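Local coordinates for protein MarR-family transcriptional regulator (Bordetella bronchiseptica, PDB 6PCO) that probably acts as a DNA-binding transcription factor of the MarR family, a regulator of biofilm formation whose DNA binding is regulated by 6-hydroxynicotinic acid, at residues A[84-87]-A[88-92]. Residues are numbered along the deposited sequence; the frame is centred on the assembly and turned at random.
Sequences FVVL and CALRD
Cys88 lays its sulfur over one face of the Phe84 ring, a sulfur-aromatic contact between residues one helical turn apart on helix 81-93. SG stands 3.8 Å from the centroid of the Phe84 ring, 25° off the ring normal and displaced toward the rim, where Phe84 CZ is its nearest atom at 3.4 Å. Two torsions bring the groups together: Phe84 holds CG anti to its backbone nitrogen (chi1 171°), sending the ring along the helix toward the next turn, while Cys88 turns SG back beside its own nitrogen (chi1 -72°). On the backbone of the same two residues, Cys88 N donates a nearly straight hydrogen bond to Phe84 O (2.9 Å).

Leu87 enters through its carbonyl: Leu87 O takes a hydrogen bond from Arg91 N (3.0 Å) and a weak, bent one from Leu90 N, and the CB atoms of Leu90 and Arg91 both lie 3.6 Å from it. The i to i+4 ladder also includes Ala89 N to Val85 O (2.8 Å) and Leu90 N to Val86 O (3.1 Å). Leu90 folds back on the preceding turn, its CG 3.5 Å from Val86 O, and its CD1 meets Val86 CG1 only loosely.

Helix 81-93 belongs to the MarR-type winged helix-turn-helix domain. Leu87 packs on Val149 of helix 143-164 and, with Leu90, on Leu141 of strand 137-141; Val86 touches Val101 of helix 98-105. Cys88 and Ala89 instead meet Phe51 of the second subunit, and Val85 touches the bound 1,4-butanediol.

The guanidinium of Arg91 leads away from 84-87, and its NE makes a salt bridge to Glu150 of helix 143-164. Lying over the ring, the Cys88 sulfur makes a mainly dispersive contact with the aromatic face, while the carbonyls of Phe84 to Leu87 are each met by the amide four residues on.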
loop_
_atom_site.group_PDB
_atom_site.type_symbol
_atom_site.label_atom_id
_atom_site.label_comp_id
_atom_site.label_asym_id
_atom_site.label_seq_id
_atom_site.Cartn_x
_atom_site.Cartn_y
_atom_site.Cartn_z
ATOM N N PHE A 84 9.305 5.974 -8.770
ATOM C CA PHE A 84 9.989 5.143 -9.750
ATOM C C PHE A 84 8.961 4.647 -10.780
ATOM O O PHE A 84 9.133 4.786 -11.990
ATOM C CB PHE A 84 10.752 4.006 -9.059
ATOM C CG PHE A 84 11.300 2.979 -10.010
ATOM C CD1 PHE A 84 12.361 3.286 -10.839
ATOM C CD2 PHE A 84 10.718 1.731 -10.123
ATOM C CE1 PHE A 84 12.851 2.353 -11.738
ATOM C CE2 PHE A 84 11.209 0.802 -11.020
ATOM C CZ PHE A 84 12.275 1.119 -11.829
ATOM N N VAL A 85 7.869 4.088 -10.271
ATOM C CA VAL A 85 6.796 3.571 -11.090
ATOM C C VAL A 85 6.272 4.657 -12.046
ATOM O O VAL A 85 6.083 4.389 -13.229
ATOM C CB VAL A 85 5.687 2.993 -10.193
ATOM C CG1 VAL A 85 4.372 2.835 -10.937
ATOM C CG2 VAL A 85 6.137 1.663 -9.614
ATOM N N VAL A 86 6.003 5.865 -11.541
ATOM C CA VAL A 86 5.532 6.925 -12.405
ATOM C C VAL A 86 6.535 7.110 -13.543
ATOM O O VAL A 86 6.141 7.248 -14.682
ATOM C CB VAL A 86 5.312 8.251 -11.665
ATOM C CG1 VAL A 86 5.106 9.393 -12.634
ATOM C CG2 VAL A 86 4.151 8.177 -10.702
ATOM N N LEU A 87 7.828 7.101 -13.214
ATOM C CA LEU A 87 8.879 7.315 -14.208
ATOM C C LEU A 87 8.827 6.207 -15.264
ATOM O O LEU A 87 8.901 6.510 -16.441
ATOM C CB LEU A 87 10.247 7.390 -13.520
ATOM C CG LEU A 87 10.536 8.694 -12.776
ATOM C CD1 LEU A 87 11.675 8.502 -11.805
ATOM C CD2 LEU A 87 10.860 9.835 -13.731
ATOM N N CYS A 88 8.677 4.948 -14.826
ATOM C CA CYS A 88 8.531 3.790 -15.727
ATOM C C CYS A 88 7.301 3.970 -16.619
ATOM O O CYS A 88 7.348 3.681 -17.809
ATOM C CB CYS A 88 8.453 2.473 -14.969
ATOM S SG CYS A 88 10.050 2.001 -14.262
ATOM N N ALA A 89 6.213 4.504 -16.068
ATOM C CA ALA A 89 5.023 4.700 -16.895
ATOM C C ALA A 89 5.317 5.722 -18.011
ATOM O O ALA A 89 4.811 5.561 -19.105
ATOM C CB ALA A 89 3.827 5.090 -16.053
ATOM N N LEU A 90 6.118 6.764 -17.738
ATOM C CA LEU A 90 6.384 7.790 -18.743
ATOM C C LEU A 90 7.321 7.237 -19.822
ATOM O O LEU A 90 7.163 7.539 -20.997
ATOM C CB LEU A 90 6.972 9.032 -18.072
ATOM C CG LEU A 90 6.009 9.768 -17.145
ATOM C CD1 LEU A 90 6.693 10.969 -16.534
ATOM C CD2 LEU A 90 4.752 10.213 -17.872
ATOM N N ARG A 91 8.282 6.419 -19.391
ATOM C CA ARG A 91 9.162 5.669 -20.269
ATOM C C ARG A 91 8.334 4.814 -21.246
ATOM O O ARG A 91 8.588 4.840 -22.415
ATOM C CB ARG A 91 10.112 4.817 -19.416
ATOM C CG ARG A 91 11.064 3.916 -20.193
ATOM C CD ARG A 91 11.971 4.747 -21.067
ATOM N NE ARG A 91 13.083 4.000 -21.632
ATOM C CZ ARG A 91 13.753 4.365 -22.723
ATOM N NH1 ARG A 91 13.260 5.292 -23.530
ATOM N NH2 ARG A 91 14.921 3.810 -22.993
ATOM N N ASP A 92 7.349 4.057 -20.743
ATOM C CA ASP A 92 6.549 3.107 -21.551
ATOM C C ASP A 92 5.485 3.828 -22.405
ATOM O O ASP A 92 5.167 3.334 -23.469
ATOM C CB ASP A 92 5.904 2.025 -20.673
ATOM C CG ASP A 92 6.878 1.067 -19.982
ATOM O OD1 ASP A 92 8.091 1.122 -20.280
ATOM O OD2 ASP A 92 6.417 0.272 -19.132
#